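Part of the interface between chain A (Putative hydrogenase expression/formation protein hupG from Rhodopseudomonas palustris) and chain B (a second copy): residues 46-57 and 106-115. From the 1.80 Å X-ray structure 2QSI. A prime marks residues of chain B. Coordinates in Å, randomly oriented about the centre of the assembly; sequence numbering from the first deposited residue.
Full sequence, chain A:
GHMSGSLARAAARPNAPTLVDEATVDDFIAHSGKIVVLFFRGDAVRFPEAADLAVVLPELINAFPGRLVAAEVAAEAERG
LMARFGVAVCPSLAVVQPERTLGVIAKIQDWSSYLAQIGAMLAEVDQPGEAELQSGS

Chain A (46-57) RFPEAADLAVVL
Chain B, residues 106-115: AKIQDWSSYL

No direct hydrogen bond joins these two stretches; their one polar link runs through a water. That water donates to Glu49 OE2 at 2.6 Å and accepts from Lys107′ NZ at 3.0 Å, so an acid and an amine of opposite charge are coupled without touching. The CA-to-CB bond of Lys107′ points away, but a long chain (m, m, t, t) brings the ammonium back until Lys107′ NZ lies 3.5 Å from Phe47 CE1, at the edge of that ring (chi1 m) and near its plane. The CA-to-CB bond of Glu49 points toward chain B, and the side chain is p, m.

In chain A, a type I turn from Phe47 to Ala50, closed by Ala50 N to Phe47 O at 3.0 Å, leads into a helix that runs on past Leu57. Chain B leaves a strand residue, Ala106′, turns through Lys107′ with a positive phi (72/171), continues extended to Asp110′ and enters a helix at Trp111′. Asp110′ caps that helix, its OD1 accepting a weak bond from Ser113′ N at 3.1 Å. Numbering rises together: the CA atoms of Leu53 and Ile108′ lie 6.3 Å apart, those of Val56 and Trp111′ 7.9 Å.

Ile108′ (t, p) buries the most surface. Ile108′ CD1 reaches the helix backbone, 3.5 Å from Leu53 N, and packs 3.7 Å from Leu53 CB and 3.9 Å from the aliphatic CB of Asp52 (chi1 m). Leu53 (t, p) starts sideways, yet its CD1 comes within 3.7 Å of Tyr114′ CZ. Tyrosine (chi1 m) suits this buried site: its ring offers apolar surface while Tyr114′ OH accepts from Gln109′ N at 3.2 Å. About one turn after Leu53, Val56 (chi1 m) points toward chain B, its CG2 4.6 Å from Tyr114′ CE2; Trp111′ (chi1 t, chi2 -116°) places CZ3 4.3 Å from Val56 O.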

# COMPACT_ATOMS: atom_id res chain seq x y z
N ARG A 46 -31.26 3.09 -7.50
CA ARG A 46 -30.94 3.80 -6.27
C ARG A 46 -29.99 4.97 -6.46
O ARG A 46 -30.13 5.99 -5.78
CB ARG A 46 -30.34 2.86 -5.25
CG ARG A 46 -31.25 1.78 -4.76
CD ARG A 46 -30.45 0.82 -3.87
NE ARG A 46 -30.16 1.45 -2.58
CZ ARG A 46 -29.19 1.07 -1.75
NH1 ARG A 46 -28.38 0.06 -2.06
NH2 ARG A 46 -29.04 1.71 -0.59
N PHE A 47 -29.01 4.81 -7.38
CA PHE A 47 -27.94 5.79 -7.61
C PHE A 47 -27.76 6.11 -9.12
O PHE A 47 -26.66 5.94 -9.70
CB PHE A 47 -26.62 5.23 -7.07
CG PHE A 47 -26.70 4.78 -5.64
CD1 PHE A 47 -26.70 5.70 -4.60
CD2 PHE A 47 -26.78 3.44 -5.32
CE1 PHE A 47 -26.77 5.28 -3.28
CE2 PHE A 47 -26.87 3.02 -3.99
CZ PHE A 47 -26.85 3.94 -2.98
N PRO A 48 -28.82 6.62 -9.74
CA PRO A 48 -28.71 6.87 -11.19
C PRO A 48 -27.64 7.92 -11.52
O PRO A 48 -26.98 7.84 -12.57
CB PRO A 48 -30.12 7.37 -11.56
CG PRO A 48 -30.69 7.88 -10.32
CD PRO A 48 -30.14 7.02 -9.20
N GLU A 49 -27.41 8.84 -10.60
CA GLU A 49 -26.41 9.91 -10.78
C GLU A 49 -24.96 9.38 -10.80
O GLU A 49 -24.04 10.11 -11.21
CB GLU A 49 -26.57 10.98 -9.69
CG GLU A 49 -26.06 10.58 -8.30
CD GLU A 49 -26.96 9.66 -7.50
OE1 GLU A 49 -28.09 9.25 -7.95
OE2 GLU A 49 -26.53 9.38 -6.36
N ALA A 50 -24.75 8.13 -10.37
CA ALA A 50 -23.43 7.47 -10.45
C ALA A 50 -22.94 7.41 -11.88
O ALA A 50 -21.74 7.48 -12.14
CB ALA A 50 -23.46 6.08 -9.82
N ALA A 51 -23.85 7.30 -12.82
CA ALA A 51 -23.46 7.34 -14.24
C ALA A 51 -22.79 8.68 -14.62
O ALA A 51 -21.95 8.73 -15.52
CB ALA A 51 -24.69 7.07 -15.15
N ASP A 52 -23.18 9.76 -13.96
CA ASP A 52 -22.55 11.05 -14.22
C ASP A 52 -21.09 11.07 -13.79
O ASP A 52 -20.23 11.67 -14.49
CB ASP A 52 -23.32 12.17 -13.53
CG ASP A 52 -24.74 12.34 -14.06
OD1 ASP A 52 -24.99 12.07 -15.26
OD2 ASP A 52 -25.60 12.75 -13.28
N LEU A 53 -20.81 10.40 -12.68
CA LEU A 53 -19.45 10.25 -12.16
C LEU A 53 -18.64 9.36 -13.08
O LEU A 53 -17.47 9.62 -13.35
CB LEU A 53 -19.47 9.64 -10.74
CG LEU A 53 -18.10 9.32 -10.10
CD1 LEU A 53 -17.11 10.46 -10.32
CD2 LEU A 53 -18.26 9.04 -8.64
N ALA A 54 -19.29 8.30 -13.59
CA ALA A 54 -18.66 7.41 -14.58
C ALA A 54 -18.18 8.13 -15.85
O ALA A 54 -17.09 7.81 -16.40
CB ALA A 54 -19.64 6.29 -14.96
N VAL A 55 -18.98 9.04 -16.35
CA VAL A 55 -18.64 9.78 -17.57
C VAL A 55 -17.48 10.71 -17.30
O VAL A 55 -16.60 10.85 -18.14
CB VAL A 55 -19.85 10.54 -18.24
CG1 VAL A 55 -21.00 9.59 -18.54
CG2 VAL A 55 -20.33 11.67 -17.41
N VAL A 56 -17.43 11.33 -16.13
CA VAL A 56 -16.31 12.22 -15.82
C VAL A 56 -15.03 11.56 -15.35
O VAL A 56 -13.95 12.16 -15.42
CB VAL A 56 -16.69 13.39 -14.85
CG1 VAL A 56 -17.85 14.19 -15.47
CG2 VAL A 56 -17.00 12.94 -13.44
N LEU A 57 -15.10 10.31 -14.95
CA LEU A 57 -13.94 9.65 -14.32
C LEU A 57 -12.74 9.62 -15.28
O LEU A 57 -11.63 9.98 -14.87
CB LEU A 57 -14.32 8.25 -13.85
CG LEU A 57 -13.25 7.34 -13.26
CD1 LEU A 57 -12.48 8.01 -12.12
CD2 LEU A 57 -13.92 6.08 -12.83
N ALA B 106 -17.10 11.35 -1.78
CA ALA B 106 -18.36 10.63 -1.63
C ALA B 106 -19.50 11.37 -2.33
O ALA B 106 -19.65 12.58 -2.18
CB ALA B 106 -18.69 10.44 -0.16
N LYS B 107 -20.29 10.63 -3.11
CA LYS B 107 -21.42 11.21 -3.81
C LYS B 107 -20.97 12.08 -4.98
O LYS B 107 -19.78 12.35 -5.13
CB LYS B 107 -22.29 12.02 -2.85
CG LYS B 107 -22.97 11.20 -1.77
CD LYS B 107 -23.74 10.03 -2.37
CE LYS B 107 -24.78 9.50 -1.40
NZ LYS B 107 -25.40 8.23 -1.88
N ILE B 108 -21.92 12.51 -5.80
CA ILE B 108 -21.60 13.23 -7.03
C ILE B 108 -21.24 14.68 -6.74
O ILE B 108 -22.00 15.40 -6.09
CB ILE B 108 -22.78 13.19 -8.02
CG1 ILE B 108 -22.33 13.69 -9.39
CG2 ILE B 108 -23.94 14.02 -7.50
CD1 ILE B 108 -21.44 12.73 -10.14
N GLN B 109 -20.08 15.10 -7.23
CA GLN B 109 -19.54 16.44 -6.91
C GLN B 109 -19.28 17.14 -8.24
O GLN B 109 -19.35 16.49 -9.28
CB GLN B 109 -18.25 16.35 -6.07
CG GLN B 109 -18.34 15.51 -4.75
CD GLN B 109 -19.36 16.03 -3.74
OE1 GLN B 109 -19.64 17.23 -3.70
NE2 GLN B 109 -19.92 15.14 -2.91
N ASP B 110 -19.03 18.45 -8.25
CA ASP B 110 -18.67 19.14 -9.49
C ASP B 110 -17.21 18.92 -9.89
O ASP B 110 -16.39 18.51 -9.07
CB ASP B 110 -19.03 20.63 -9.51
CG ASP B 110 -18.65 21.36 -8.25
OD1 ASP B 110 -17.44 21.34 -7.90
OD2 ASP B 110 -19.56 22.00 -7.65
N TRP B 111 -16.93 19.25 -11.15
CA TRP B 111 -15.64 19.00 -11.81
C TRP B 111 -14.48 19.70 -11.13
O TRP B 111 -13.42 19.09 -10.94
CB TRP B 111 -15.74 19.42 -13.29
CG TRP B 111 -14.51 19.51 -14.13
CD1 TRP B 111 -14.01 20.64 -14.70
CD2 TRP B 111 -13.66 18.43 -14.57
NE1 TRP B 111 -12.88 20.34 -15.44
CE2 TRP B 111 -12.66 18.99 -15.39
CE3 TRP B 111 -13.66 17.05 -14.35
CZ2 TRP B 111 -11.65 18.23 -15.99
CZ3 TRP B 111 -12.66 16.28 -14.94
CH2 TRP B 111 -11.66 16.88 -15.75
N SER B 112 -14.67 20.96 -10.77
CA SER B 112 -13.60 21.70 -10.07
C SER B 112 -13.36 21.16 -8.66
O SER B 112 -12.25 21.22 -8.15
CB SER B 112 -13.89 23.20 -10.06
OG SER B 112 -15.10 23.47 -9.38
N SER B 113 -14.40 20.58 -8.06
CA SER B 113 -14.30 19.98 -6.74
C SER B 113 -13.50 18.68 -6.81
O SER B 113 -12.63 18.46 -5.98
CB SER B 113 -15.68 19.74 -6.11
OG SER B 113 -15.55 19.12 -4.82
N TYR B 114 -13.76 17.84 -7.80
CA TYR B 114 -12.94 16.64 -8.03
C TYR B 114 -11.47 16.99 -8.30
O TYR B 114 -10.56 16.43 -7.67
CB TYR B 114 -13.48 15.82 -9.19
CG TYR B 114 -14.69 15.00 -8.85
CD1 TYR B 114 -14.61 13.93 -7.97
CD2 TYR B 114 -15.92 15.28 -9.44
CE1 TYR B 114 -15.71 13.19 -7.65
CE2 TYR B 114 -17.03 14.53 -9.13
CZ TYR B 114 -16.93 13.47 -8.25
OH TYR B 114 -18.06 12.75 -7.94
N LEU B 115 -11.23 17.89 -9.24
CA LEU B 115 -9.86 18.33 -9.55
C LEU B 115 -9.07 18.89 -8.34
O LEU B 115 -7.89 18.59 -8.18
CB LEU B 115 -9.84 19.39 -10.69
CG LEU B 115 -10.23 18.93 -12.11
CD1 LEU B 115 -10.42 20.15 -13.08
CD2 LEU B 115 -9.26 17.90 -12.69
O HOH W 1 -27.47 9.12 -3.92